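Local coordinates for uncharacterized protein (Bacteroides ovatus, PDB 4IRT) that is of unknown function but, as a putative neuraminidase with a BNR-repeat beta-propeller fold, may cleave sialic acid from glycans, at residues V22-N26 / Y126-Y130; F139-S143 / Y180-Y184; N150-N154 / R165-I171. Residues are numbered along the deposited sequence.

Contact 1: residues V22-N26 / Y126-Y130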
ATOM      1  N   VAL A  22      -1.607  -5.784  -0.568  1.00  9.76           N
ATOM      2  CA  VAL A  22      -0.834  -4.712  -1.184  1.00  9.01           C
ATOM      3  C   VAL A  22      -1.000  -3.408  -0.396  1.00  9.62           C
ATOM      4  O   VAL A  22      -0.141  -2.528  -0.485  1.00 10.82           O
ATOM      5  CB  VAL A  22      -1.257  -4.534  -2.673  1.00  8.64           C
ATOM      6  CG1 VAL A  22      -2.617  -3.846  -2.772  1.00  8.27           C
ATOM      7  CG2 VAL A  22      -0.225  -3.765  -3.454  1.00  8.47           C
ATOM      8  N   PHE A  23      -2.053  -3.319   0.416  1.00  9.48           N
ATOM      9  CA  PHE A  23      -2.421  -2.080   1.073  1.00 11.37           C
ATOM     10  C   PHE A  23      -2.019  -2.030   2.563  1.00 10.62           C
ATOM     11  O   PHE A  23      -2.474  -1.175   3.301  1.00 12.07           O
ATOM     12  CB  PHE A  23      -3.898  -1.731   0.865  1.00 11.62           C
ATOM     13  CG  PHE A  23      -4.860  -2.811   1.254  1.00 12.21           C
ATOM     14  CD1 PHE A  23      -5.300  -2.941   2.555  1.00 13.23           C
ATOM     15  CD2 PHE A  23      -5.372  -3.676   0.287  1.00 14.49           C
ATOM     16  CE1 PHE A  23      -6.179  -3.949   2.904  1.00 13.52           C
ATOM     17  CE2 PHE A  23      -6.263  -4.677   0.627  1.00 14.60           C
ATOM     18  CZ  PHE A  23      -6.663  -4.817   1.937  1.00 17.06           C
ATOM     19  N   ARG A  24      -1.125  -2.915   2.973  1.00 11.08           N
ATOM     20  CA  ARG A  24      -0.456  -2.753   4.253  1.00  9.68           C
ATOM     21  C   ARG A  24       0.570  -1.627   4.145  1.00  9.28           C
ATOM     22  O   ARG A  24       1.567  -1.740   3.435  1.00 10.05           O
ATOM     23  CB  ARG A  24       0.185  -4.076   4.663  1.00  9.90           C
ATOM     24  CG  ARG A  24      -0.846  -5.188   4.878  1.00 10.26           C
ATOM     25  CD  ARG A  24      -0.332  -6.354   5.749  1.00  9.92           C
ATOM     26  NE  ARG A  24       0.132  -5.879   7.048  1.00  9.72           N
ATOM     27  CZ  ARG A  24       1.055  -6.442   7.830  1.00 10.33           C
ATOM     28  NH1 ARG A  24       1.584  -7.652   7.570  1.00  9.56           N
ATOM     29  NH2 ARG A  24       1.416  -5.820   8.955  1.00 10.86           N
ATOM     30  N   ASN A  25       0.310  -0.529   4.838  1.00 10.08           N
ATOM     31  CA  ASN A  25       1.120   0.684   4.735  1.00 10.00           C
ATOM     32  C   ASN A  25       1.453   1.154   6.139  1.00  9.62           C
ATOM     33  O   ASN A  25       0.791   2.085   6.651  1.00  9.22           O
ATOM     34  CB  ASN A  25       0.336   1.768   3.955  1.00 11.77           C
ATOM     35  CG  ASN A  25       0.343   1.509   2.442  1.00 13.93           C
ATOM     36  OD1 ASN A  25       1.382   1.591   1.799  1.00 20.50           O
ATOM     37  ND2 ASN A  25      -0.783   1.166   1.896  1.00 15.99           N
ATOM     38  N   ASN A  26       2.448   0.547   6.809  1.00  9.49           N
ATOM     39  CA  ASN A  26       3.375  -0.475   6.323  1.00  9.27           C
ATOM     40  C   ASN A  26       3.301  -1.774   7.125  1.00 10.10           C
ATOM     41  O   ASN A  26       2.829  -1.826   8.293  1.00 11.04           O
ATOM     42  CB  ASN A  26       4.804   0.034   6.495  1.00  8.79           C
ATOM     43  CG  ASN A  26       5.203   1.028   5.443  1.00  9.86           C
ATOM     44  OD1 ASN A  26       4.364   1.731   4.855  1.00 10.66           O
ATOM     45  ND2 ASN A  26       6.503   1.120   5.211  1.00  9.67           N
ATOM     46  N   TYR A 126      -9.253   0.142   6.038  1.00  9.44           N
ATOM     47  CA  TYR A 126      -8.013   0.444   5.302  1.00  9.75           C
ATOM     48  C   TYR A 126      -7.166   1.555   5.953  1.00  9.81           C
ATOM     49  O   TYR A 126      -6.914   2.594   5.346  1.00  9.86           O
ATOM     50  CB  TYR A 126      -8.306   0.805   3.837  1.00 10.37           C
ATOM     51  CG  TYR A 126      -9.151  -0.222   3.118  1.00 12.53           C
ATOM     52  CD1 TYR A 126      -8.794  -1.572   3.113  1.00 13.40           C
ATOM     53  CD2 TYR A 126     -10.313   0.150   2.461  1.00 14.31           C
ATOM     54  CE1 TYR A 126      -9.572  -2.520   2.470  1.00 14.71           C
ATOM     55  CE2 TYR A 126     -11.093  -0.786   1.801  1.00 17.60           C
ATOM     56  CZ  TYR A 126     -10.718  -2.113   1.804  1.00 17.68           C
ATOM     57  OH  TYR A 126     -11.505  -3.025   1.148  1.00 18.00           O
ATOM     58  N   PRO A 127      -6.693   1.317   7.193  1.00  9.97           N
ATOM     59  CA  PRO A 127      -5.746   2.248   7.796  1.00 10.00           C
ATOM     60  C   PRO A 127      -4.407   2.280   7.044  1.00 11.30           C
ATOM     61  O   PRO A 127      -3.880   1.217   6.701  1.00 11.98           O
ATOM     62  CB  PRO A 127      -5.546   1.675   9.208  1.00 10.67           C
ATOM     63  CG  PRO A 127      -5.759   0.169   9.012  1.00  9.99           C
ATOM     64  CD  PRO A 127      -6.873   0.087   8.004  1.00  9.98           C
ATOM     65  N   GLU A 128      -3.901   3.485   6.778  1.00 11.76           N
ATOM     66  CA  GLU A 128      -2.609   3.691   6.113  1.00 12.17           C
ATOM     67  C   GLU A 128      -1.863   4.843   6.761  1.00 11.51           C
ATOM     68  O   GLU A 128      -2.460   5.895   6.983  1.00 10.97           O
ATOM     69  CB  GLU A 128      -2.777   4.071   4.633  1.00 16.48           C
ATOM     70  CG  GLU A 128      -3.657   3.195   3.765  1.00 19.89           C
ATOM     71  CD  GLU A 128      -4.098   3.916   2.469  1.00 25.91           C
ATOM     72  OE1 GLU A 128      -3.377   4.783   1.950  1.00 31.71           O
ATOM     73  OE2 GLU A 128      -5.210   3.661   1.977  1.00 36.56           O
ATOM     74  N   PHE A 129      -0.556   4.649   7.008  1.00  9.52           N
ATOM     75  CA  PHE A 129       0.330   5.667   7.533  1.00  9.71           C
ATOM     76  C   PHE A 129       1.360   6.067   6.465  1.00 10.31           C
ATOM     77  O   PHE A 129       1.810   5.226   5.690  1.00 10.35           O
ATOM     78  CB  PHE A 129       1.111   5.156   8.737  1.00 10.53           C
ATOM     79  CG  PHE A 129       0.289   4.969   9.988  1.00 11.56           C
ATOM     80  CD1 PHE A 129      -0.021   6.043  10.805  1.00 10.98           C
ATOM     81  CD2 PHE A 129      -0.113   3.698  10.381  1.00 11.34           C
ATOM     82  CE1 PHE A 129      -0.773   5.862  11.949  1.00 11.31           C
ATOM     83  CE2 PHE A 129      -0.842   3.517  11.528  1.00 12.03           C
ATOM     84  CZ  PHE A 129      -1.156   4.603  12.327  1.00 11.61           C
ATOM     85  N   TYR A 130       1.781   7.334   6.496  1.00 10.46           N
ATOM     86  CA  TYR A 130       2.866   7.855   5.665  1.00 10.61           C
ATOM     87  C   TYR A 130       3.645   8.847   6.492  1.00 11.66           C
ATOM     88  O   TYR A 130       3.059   9.659   7.232  1.00 10.91           O
ATOM     89  CB  TYR A 130       2.327   8.534   4.395  1.00 10.13           C
ATOM     90  CG  TYR A 130       1.377   7.657   3.621  1.00 10.67           C
ATOM     91  CD1 TYR A 130       1.849   6.753   2.679  1.00 11.39           C
ATOM     92  CD2 TYR A 130      -0.005   7.682   3.881  1.00 10.56           C
ATOM     93  CE1 TYR A 130       0.993   5.918   1.992  1.00 12.78           C
ATOM     94  CE2 TYR A 130      -0.865   6.836   3.214  1.00 10.81           C
ATOM     95  CZ  TYR A 130      -0.367   5.955   2.275  1.00 11.27           C
ATOM     96  OH  TYR A 130      -1.203   5.114   1.611  1.00 13.79           O
TER
HETATM   97  O   HOH W   1      -4.861  -0.021   4.453  1.00 16.55           O
HETATM   98  O   HOH W   2       3.614   4.149   3.995  1.00 14.62           O
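Phe23 lies over the edge of Tyr126 in a T-shaped stack, its ring face receiving that edge: the centroids are 5.0 Å apart, the planes meet at 80°, and Phe23 CE1 comes within 3.5 Å of Tyr126 CD1. In this beta-propeller, segment 126-130 belongs to the innermost strand of a blade, and segment 22-26 is an irregular loop crossing the middle of the molecule; the contact's centre is about 5 Å from that of the chain. The directions of the two segments differ by 43°, and the backbones close in from 7.5 Å between the CA atoms of Phe23 and Tyr126 to 5.0 Å between those of Asn25 and Glu128. At the narrow end Phe129 N donates to Asn25 O at 2.9 Å with a nearly straight 171° angle, the one direct hydrogen bond between the segments. This carbonyl belongs to the cis peptide between Asn25 and Asn26. Asn25 is also the residue most covered by the strand, its CB 3.9 Å from Glu128 CB. Beyond the segments, Ser77 OG is hydrogen-bonded both to Asn25 N and to Pro127 O, tying loop and strand to the same side chain, while Asn26 ND2 is held by Thr371 and Leu28. Phe23 O and Pro127 O, 4.4 Å apart, are both acceptors and are joined through water 1, which donates to them at 2.9 and 2.7 Å. Water 2 joins side chain to backbone, donating to Asn26 OD1 and to Phe129 O, at 2.7 Å in each case.

Contact 2: residues F139-S143 / Y180-Y184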
ATOM      1  N   PHE A 139      -2.070  10.013   8.404  1.00 10.21           N
ATOM      2  CA  PHE A 139      -2.905   8.828   8.481  1.00 10.09           C
ATOM      3  C   PHE A 139      -4.069   9.027   7.546  1.00  9.35           C
ATOM      4  O   PHE A 139      -4.692  10.072   7.533  1.00  9.23           O
ATOM      5  CB  PHE A 139      -3.422   8.600   9.876  1.00 10.44           C
ATOM      6  CG  PHE A 139      -4.208   7.304  10.065  1.00 11.01           C
ATOM      7  CD1 PHE A 139      -3.573   6.067  10.036  1.00 11.30           C
ATOM      8  CD2 PHE A 139      -5.555   7.348  10.363  1.00 11.39           C
ATOM      9  CE1 PHE A 139      -4.280   4.893  10.294  1.00 12.30           C
ATOM     10  CE2 PHE A 139      -6.269   6.193  10.614  1.00 11.70           C
ATOM     11  CZ  PHE A 139      -5.639   4.969  10.587  1.00 11.81           C
ATOM     12  N   VAL A 140      -4.347   8.000   6.774  1.00  9.02           N
ATOM     13  CA  VAL A 140      -5.460   8.014   5.853  1.00  9.74           C
ATOM     14  C   VAL A 140      -6.289   6.757   6.072  1.00  9.98           C
ATOM     15  O   VAL A 140      -5.737   5.677   6.325  1.00 10.65           O
ATOM     16  CB  VAL A 140      -5.038   8.099   4.380  1.00 10.10           C
ATOM     17  CG1 VAL A 140      -6.273   8.072   3.497  1.00 11.96           C
ATOM     18  CG2 VAL A 140      -4.243   9.357   4.122  1.00 11.42           C
ATOM     19  N   TYR A 141      -7.608   6.906   5.982  1.00  9.83           N
ATOM     20  CA  TYR A 141      -8.494   5.752   6.061  1.00 10.34           C
ATOM     21  C   TYR A 141      -9.782   6.039   5.308  1.00 10.81           C
ATOM     22  O   TYR A 141     -10.046   7.193   4.954  1.00 11.01           O
ATOM     23  CB  TYR A 141      -8.770   5.380   7.529  1.00 10.03           C
ATOM     24  CG  TYR A 141      -9.553   6.395   8.361  1.00 11.35           C
ATOM     25  CD1 TYR A 141      -8.919   7.502   8.893  1.00 11.41           C
ATOM     26  CD2 TYR A 141     -10.914   6.247   8.608  1.00 11.89           C
ATOM     27  CE1 TYR A 141      -9.604   8.425   9.656  1.00 12.77           C
ATOM     28  CE2 TYR A 141     -11.608   7.164   9.383  1.00 12.12           C
ATOM     29  CZ  TYR A 141     -10.944   8.262   9.907  1.00 12.72           C
ATOM     30  OH  TYR A 141     -11.607   9.206  10.687  1.00 12.68           O
ATOM     31  N   ARG A 142     -10.543   4.969   5.077  1.00 10.36           N
ATOM     32  CA  ARG A 142     -11.877   5.073   4.490  0.50 11.13           C
ATOM     33  C   ARG A 142     -12.908   5.012   5.610  1.00 11.70           C
ATOM     34  O   ARG A 142     -12.951   4.070   6.416  1.00 11.81           O
ATOM     35  CB  ARG A 142     -12.194   3.962   3.473  0.50 11.84           C
ATOM     36  CG  ARG A 142     -13.556   4.159   2.803  0.50 12.77           C
ATOM     37  CD  ARG A 142     -14.021   3.012   1.912  0.50 13.99           C
ATOM     38  NE  ARG A 142     -14.532   1.861   2.650  0.50 14.73           N
ATOM     39  CZ  ARG A 142     -14.776   0.672   2.093  0.50 14.85           C
ATOM     40  NH1 ARG A 142     -14.580   0.505   0.791  0.50 14.98           N
ATOM     41  NH2 ARG A 142     -15.224  -0.336   2.820  0.50 14.14           N
ATOM     42  N   SER A 143     -13.733   6.041   5.668  1.00 12.11           N
ATOM     43  CA  SER A 143     -14.805   6.098   6.637  1.00 12.27           C
ATOM     44  C   SER A 143     -16.131   5.746   5.982  1.00 13.79           C
ATOM     45  O   SER A 143     -16.487   6.319   4.943  1.00 13.19           O
ATOM     46  CB  SER A 143     -14.926   7.511   7.215  1.00 12.45           C
ATOM     47  OG  SER A 143     -15.984   7.536   8.163  1.00 14.15           O
ATOM     48  N   TYR A 180     -11.157   4.335  -4.878  1.00 11.08           N
ATOM     49  CA  TYR A 180     -10.130   3.541  -4.226  1.00 11.11           C
ATOM     50  C   TYR A 180      -8.809   4.156  -4.574  1.00 11.20           C
ATOM     51  O   TYR A 180      -8.495   4.326  -5.757  1.00 10.28           O
ATOM     52  CB  TYR A 180     -10.161   2.088  -4.679  1.00 12.30           C
ATOM     53  CG  TYR A 180     -11.414   1.417  -4.233  1.00 13.59           C
ATOM     54  CD1 TYR A 180     -11.489   0.811  -2.978  1.00 16.40           C
ATOM     55  CD2 TYR A 180     -12.524   1.403  -5.042  1.00 15.57           C
ATOM     56  CE1 TYR A 180     -12.670   0.204  -2.548  1.00 20.90           C
ATOM     57  CE2 TYR A 180     -13.704   0.802  -4.629  1.00 19.51           C
ATOM     58  CZ  TYR A 180     -13.770   0.214  -3.378  1.00 22.03           C
ATOM     59  OH  TYR A 180     -14.958  -0.358  -2.990  1.00 26.44           O
ATOM     60  N   TRP A 181      -8.052   4.488  -3.534  1.00 11.06           N
ATOM     61  CA  TRP A 181      -6.868   5.319  -3.659  1.00 10.42           C
ATOM     62  C   TRP A 181      -5.604   4.643  -3.167  1.00  9.83           C
ATOM     63  O   TRP A 181      -5.653   3.633  -2.500  1.00 10.64           O
ATOM     64  CB  TRP A 181      -7.069   6.638  -2.887  1.00 10.37           C
ATOM     65  CG  TRP A 181      -7.444   6.429  -1.430  1.00 10.84           C
ATOM     66  CD1 TRP A 181      -6.626   6.179  -0.394  1.00 11.14           C
ATOM     67  CD2 TRP A 181      -8.787   6.446  -0.898  1.00 11.18           C
ATOM     68  NE1 TRP A 181      -7.368   6.014   0.781  1.00 11.09           N
ATOM     69  CE2 TRP A 181      -8.699   6.194   0.481  1.00 11.36           C
ATOM     70  CE3 TRP A 181     -10.043   6.636  -1.476  1.00 11.05           C
ATOM     71  CZ2 TRP A 181      -9.824   6.110   1.291  1.00 11.71           C
ATOM     72  CZ3 TRP A 181     -11.147   6.578  -0.684  1.00 12.84           C
ATOM     73  CH2 TRP A 181     -11.041   6.301   0.697  1.00 12.70           C
ATOM     74  N   GLN A 182      -4.476   5.254  -3.505  1.00 10.04           N
ATOM     75  CA  GLN A 182      -3.148   4.960  -2.955  1.00 10.24           C
ATOM     76  C   GLN A 182      -2.315   6.234  -2.942  1.00 10.27           C
ATOM     77  O   GLN A 182      -2.579   7.171  -3.714  1.00  9.73           O
ATOM     78  CB  GLN A 182      -2.426   3.839  -3.757  1.00 10.41           C
ATOM     79  CG  GLN A 182      -2.361   4.068  -5.279  1.00 10.69           C
ATOM     80  CD  GLN A 182      -3.570   3.566  -6.038  1.00 11.90           C
ATOM     81  OE1 GLN A 182      -4.260   2.629  -5.614  1.00 13.43           O
ATOM     82  NE2 GLN A 182      -3.854   4.208  -7.184  1.00 11.92           N
ATOM     83  N   LEU A 183      -1.367   6.301  -2.016  1.00  9.71           N
ATOM     84  CA  LEU A 183      -0.560   7.490  -1.800  1.00 10.45           C
ATOM     85  C   LEU A 183       0.885   7.117  -1.629  1.00 11.26           C
ATOM     86  O   LEU A 183       1.218   5.946  -1.433  1.00  9.22           O
ATOM     87  CB  LEU A 183      -0.997   8.273  -0.550  1.00 10.62           C
ATOM     88  CG  LEU A 183      -2.441   8.732  -0.529  1.00  9.85           C
ATOM     89  CD1 LEU A 183      -3.338   7.697   0.110  1.00  9.52           C
ATOM     90  CD2 LEU A 183      -2.657  10.024   0.211  1.00 11.21           C
ATOM     91  N   TYR A 184       1.715   8.139  -1.675  1.00 11.75           N
ATOM     92  CA  TYR A 184       3.136   8.018  -1.419  1.00 10.73           C
ATOM     93  C   TYR A 184       3.677   9.388  -1.060  1.00 12.89           C
ATOM     94  O   TYR A 184       3.286  10.390  -1.669  1.00 13.26           O
ATOM     95  CB  TYR A 184       3.845   7.502  -2.654  1.00 10.85           C
ATOM     96  CG  TYR A 184       5.301   7.142  -2.480  1.00 11.31           C
ATOM     97  CD1 TYR A 184       5.655   5.906  -1.946  1.00 11.36           C
ATOM     98  CD2 TYR A 184       6.327   7.992  -2.922  1.00 10.78           C
ATOM     99  CE1 TYR A 184       6.987   5.533  -1.798  1.00 11.60           C
ATOM    100  CE2 TYR A 184       7.670   7.624  -2.785  1.00 12.39           C
ATOM    101  CZ  TYR A 184       7.985   6.363  -2.231  1.00 11.08           C
ATOM    102  OH  TYR A 184       9.290   5.949  -2.083  1.00 12.66           O
TER
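Tyr180 opens an interface between neighbouring blades of the beta-propeller, in which the inner strand of one blade (178-185) packs against the second strand of the preceding one (137-143). The segments run antiparallel at 175°, yet their axes come no closer than 9.4 Å and no hydrogen bond joins them, so this is packing of one sheet on another and not strand pairing. At Tyr180 the CA-to-CB bond points sideways but the ring end comes nearer: Tyr180 CE1 lies 3.9 Å from Arg142 NH1, at the edge of the guanidinium in the conformer given. Trp181 comes next and contributes most, with 70 Å² of the 245 Å² buried in total. Its indole spans three residues of the opposing strand: Trp181 NE1 is 3.6 Å from Val140 CG1, Trp181 CZ2 is 3.8 Å from Tyr141 O, and Trp181 CH2 is 3.8 Å from Arg142 CB. Tyr141 meets the indole through its carbonyl oxygen, its CB pointing away, and its hydroxyl is hydrogen-bonded to Asp120 O. Leu151 of the next strand in that blade touches the indole too, which extends the hydrophobic layer between the blades. Gln182 has its side chain beyond reach of 139-143 and is instead hydrogen-bonded to Thr254 N and Ser194 OG. Leu183 returns to the interface, its CB directed at the facing strand, its CD2 4.3 Å from Val140 CG2 and its side chain also touching Glu128 and Met153. Tyr184, in turn, is out of reach, and its aromatic ring makes a cation-pi contact with Lys375.

Contact 3: residues N150-N154 / R165-I171. With EDO (1,2-ethanediol), chain K.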
ATOM      1  N   ASN A 150     -15.489   7.403   2.271  1.00 15.12           N
ATOM      2  CA  ASN A 150     -14.945   8.738   2.152  1.00 15.24           C
ATOM      3  C   ASN A 150     -13.521   8.727   2.653  1.00 12.78           C
ATOM      4  O   ASN A 150     -13.234   8.146   3.689  1.00 12.58           O
ATOM      5  CB  ASN A 150     -15.762   9.746   2.959  1.00 16.26           C
ATOM      6  CG  ASN A 150     -15.242  11.180   2.796  1.00 16.97           C
ATOM      7  OD1 ASN A 150     -15.086  11.674   1.675  1.00 16.93           O
ATOM      8  ND2 ASN A 150     -14.972  11.843   3.912  1.00 15.99           N
ATOM      9  N   LEU A 151     -12.630   9.370   1.916  1.00 12.22           N
ATOM     10  CA  LEU A 151     -11.231   9.462   2.332  1.00 11.61           C
ATOM     11  C   LEU A 151     -11.068  10.482   3.452  1.00 11.63           C
ATOM     12  O   LEU A 151     -11.386  11.659   3.279  1.00 12.43           O
ATOM     13  CB  LEU A 151     -10.352   9.878   1.143  1.00 12.01           C
ATOM     14  CG  LEU A 151      -8.830   9.861   1.347  1.00 11.25           C
ATOM     15  CD1 LEU A 151      -8.145   9.810  -0.020  1.00 12.01           C
ATOM     16  CD2 LEU A 151      -8.340  11.071   2.147  1.00 11.30           C
ATOM     17  N   VAL A 152     -10.550  10.035   4.603  1.00 10.92           N
ATOM     18  CA  VAL A 152     -10.268  10.934   5.708  1.00 11.73           C
ATOM     19  C   VAL A 152      -8.765  10.936   5.971  1.00 11.30           C
ATOM     20  O   VAL A 152      -8.136   9.882   5.985  1.00 11.43           O
ATOM     21  CB  VAL A 152     -11.017  10.495   6.971  1.00 12.17           C
ATOM     22  CG1 VAL A 152     -10.694  11.374   8.159  1.00 12.63           C
ATOM     23  CG2 VAL A 152     -12.516  10.476   6.691  1.00 12.67           C
HETATM   24  N   MSE A 153      -8.232  12.132   6.191  1.00 11.11           N
HETATM   25  CA  MSE A 153      -6.810  12.368   6.308  1.00 10.68           C
HETATM   26  C   MSE A 153      -6.512  13.213   7.520  1.00 10.51           C
HETATM   27  O   MSE A 153      -7.054  14.321   7.714  1.00 11.22           O
HETATM   28  CB  MSE A 153      -6.312  13.002   5.004  1.00 10.11           C
HETATM   29  CG  MSE A 153      -4.863  13.466   5.060  1.00 10.47           C
HETATM   30 SE   MSE A 153      -4.288  14.329   3.389  0.75 10.39          SE
HETATM   31  CE  MSE A 153      -4.412  12.822   2.152  1.00 11.04           C
ATOM     32  N   ASN A 154      -5.639  12.673   8.353  1.00 11.14           N
ATOM     33  CA  ASN A 154      -5.187  13.314   9.569  1.00 11.50           C
ATOM     34  C   ASN A 154      -3.681  13.482   9.573  1.00 11.76           C
ATOM     35  O   ASN A 154      -2.968  12.798   8.843  1.00 11.74           O
ATOM     36  CB  ASN A 154      -5.516  12.435  10.767  1.00 12.01           C
ATOM     37  CG  ASN A 154      -6.999  12.227  10.976  1.00 12.49           C
ATOM     38  OD1 ASN A 154      -7.830  13.051  10.607  1.00 13.59           O
ATOM     39  ND2 ASN A 154      -7.336  11.100  11.610  1.00 12.43           N
ATOM     40  N   ARG A 165      -7.336  16.804  12.043  1.00 16.07           N
ATOM     41  CA  ARG A 165      -7.887  16.541  10.730  1.00 16.52           C
ATOM     42  C   ARG A 165      -7.225  17.460   9.691  1.00 16.63           C
ATOM     43  O   ARG A 165      -7.109  18.662   9.918  1.00 18.61           O
ATOM     44  CB  ARG A 165      -9.399  16.757  10.752  1.00 17.86           C
ATOM     45  CG  ARG A 165     -10.082  16.427   9.440  1.00 18.44           C
ATOM     46  CD  ARG A 165     -10.219  14.928   9.230  1.00 18.95           C
ATOM     47  NE  ARG A 165     -11.459  14.453   9.858  1.00 25.38           N
ATOM     48  CZ  ARG A 165     -11.553  13.610  10.881  1.00 23.55           C
ATOM     49  NH1 ARG A 165     -10.494  13.110  11.466  1.00 22.33           N
ATOM     50  NH2 ARG A 165     -12.746  13.275  11.333  1.00 27.37           N
ATOM     51  N   VAL A 166      -6.826  16.901   8.560  1.00 16.59           N
ATOM     52  CA  VAL A 166      -6.297  17.678   7.423  1.00 15.44           C
ATOM     53  C   VAL A 166      -7.356  17.871   6.354  1.00 16.93           C
ATOM     54  O   VAL A 166      -7.611  19.000   5.906  1.00 16.06           O
ATOM     55  CB  VAL A 166      -5.048  17.020   6.818  1.00 16.17           C
ATOM     56  CG1 VAL A 166      -4.564  17.798   5.597  1.00 16.19           C
ATOM     57  CG2 VAL A 166      -3.950  16.940   7.878  1.00 16.17           C
ATOM     58  N   GLN A 167      -7.978  16.776   5.925  1.00 16.87           N
ATOM     59  CA  GLN A 167      -9.114  16.902   5.025  1.00 18.29           C
ATOM     60  C   GLN A 167     -10.241  15.987   5.456  1.00 18.57           C
ATOM     61  O   GLN A 167     -10.028  14.799   5.706  1.00 18.94           O
ATOM     62  CB  GLN A 167      -8.749  16.596   3.572  1.00 17.67           C
ATOM     63  CG  GLN A 167      -7.711  17.503   2.925  1.00 18.55           C
ATOM     64  CD  GLN A 167      -8.145  18.950   2.741  1.00 20.04           C
ATOM     65  OE1 GLN A 167      -9.318  19.286   2.839  1.00 20.12           O
ATOM     66  NE2 GLN A 167      -7.181  19.821   2.487  1.00 21.34           N
ATOM     67  N   ASP A 168     -11.411  16.597   5.553  1.00 23.14           N
ATOM     68  CA  ASP A 168     -12.688  15.923   5.759  1.00 31.27           C
ATOM     69  C   ASP A 168     -13.258  15.443   4.444  1.00 24.20           C
ATOM     70  O   ASP A 168     -13.858  14.379   4.393  1.00 24.22           O
ATOM     71  CB  ASP A 168     -13.699  16.916   6.364  1.00 26.63           C
ATOM     72  CG  ASP A 168     -13.456  17.157   7.828  1.00 39.49           C
ATOM     73  OD1 ASP A 168     -13.488  16.160   8.573  1.00 27.93           O
ATOM     74  OD2 ASP A 168     -13.243  18.332   8.241  1.00 49.64           O
ATOM     75  N   ILE A 169     -13.175  16.278   3.412  1.00 20.97           N
ATOM     76  CA  ILE A 169     -13.571  15.845   2.076  0.50 21.91           C
ATOM     77  C   ILE A 169     -12.565  16.270   1.002  1.00 20.45           C
ATOM     78  O   ILE A 169     -12.508  17.441   0.578  1.00 19.99           O
ATOM     79  CB  ILE A 169     -14.983  16.313   1.690  0.50 23.87           C
ATOM     80  CG1 ILE A 169     -15.980  16.097   2.845  0.50 23.45           C
ATOM     81  CG2 ILE A 169     -15.441  15.546   0.457  0.50 26.31           C
ATOM     82  CD1 ILE A 169     -17.419  16.370   2.479  0.50 23.43           C
ATOM     83  N   LEU A 170     -11.792  15.292   0.549  1.00 16.52           N
ATOM     84  CA  LEU A 170     -10.766  15.498  -0.439  1.00 15.08           C
ATOM     85  C   LEU A 170     -11.219  14.990  -1.799  1.00 15.56           C
ATOM     86  O   LEU A 170     -11.079  15.696  -2.790  1.00 14.72           O
ATOM     87  CB  LEU A 170      -9.495  14.774   0.005  1.00 14.51           C
ATOM     88  CG  LEU A 170      -8.275  14.905  -0.890  1.00 14.12           C
ATOM     89  CD1 LEU A 170      -7.969  16.363  -1.228  1.00 15.22           C
ATOM     90  CD2 LEU A 170      -7.086  14.268  -0.182  1.00 14.33           C
ATOM     91  N   ILE A 171     -11.777  13.769  -1.824  1.00 15.19           N
ATOM     92  CA  ILE A 171     -12.329  13.170  -3.036  1.00 13.39           C
ATOM     93  C   ILE A 171     -13.826  13.019  -2.806  1.00 14.24           C
ATOM     94  O   ILE A 171     -14.256  12.449  -1.803  1.00 13.91           O
ATOM     95  CB  ILE A 171     -11.700  11.811  -3.354  1.00 12.48           C
ATOM     96  CG1 ILE A 171     -10.184  11.901  -3.519  1.00 12.60           C
ATOM     97  CG2 ILE A 171     -12.266  11.232  -4.632  1.00 12.50           C
ATOM     98  CD1 ILE A 171      -9.521  10.538  -3.616  1.00 12.94           C
TER
HETATM   99  C1  EDO K 510     -14.893   9.049  -2.607  1.00 16.54           C
HETATM  100  O1  EDO K 510     -16.099   8.718  -1.921  1.00 18.14           O
HETATM  101  C2  EDO K 510     -13.701   8.987  -1.639  1.00 15.92           C
HETATM  102  O2  EDO K 510     -13.759  10.018  -0.646  1.00 16.50           O
HETATM  103  O   HOH W   3     -12.494  12.577   1.090  1.00 12.43           O
HETATM  104  O   HOH W   4      -9.996  10.592  12.502  1.00 12.85           O
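Arg165 NH1 donates across to Asn154 OD1 (2.8 Å); within its own segment Arg165 NE forms a salt bridge to Asp168 OD1 (2.9 Å), and NH2 pairs with Asp120. Asn150 ND2 donates to Asp168 O at 2.8 Å. Between the backbones, Met153 O accepts both Val166 N (2.7 Å) and Gln167 N (3.2 Å), while Met153 N donates to Gln167 O (3.3 Å): a classic beta bulge in the outer hairpin of this propeller blade, shifting the register by one before Asn154. Beyond Gln167 strand pairing ends, and small molecules join the sides. Water 3 accepts from Leu170 N (2.9 Å) and lies 2.6 Å from Leu151 O; ethanediol O2 accepts from Leu151 N (2.9 Å) and donates to Ile171 O (2.7 Å). Leu170 CD2 packs on Met153 CE of the selenomethionine (3.8 Å) and Leu151 CD2 (4.1 Å), and Leu151 CD1 meets Ile171 CD1 (3.9 Å). Polar bonds thus set the bulged pairing, while the apolar side chains pack toward the next blade.

In the fold
All three contacts involve the blade of strands 124-131 to 162-167, contact 1 joining it to loop 22-26 and contact 2 to the next blade, with centres about 5, 9 and 18 Å from the chain's centre. Contacts 1 and 2 (centres about 8 Å apart) meet where Glu128 O lies 2.8 Å from Val140 N, a probable hydrogen bond. Contacts 2 and 3 (about 9 Å) share probable hydrogen bonds between Tyr141 O and Val152 N and between Phe139 O and Asn154 N, both 2.9 Å. Contacts 1 and 3 do not touch (nearest atoms about 7 Å apart). The ethanediol of contact 3, probably from crystallisation, also reaches contact 2: its C2 is 3.6 Å from Trp181 CZ3.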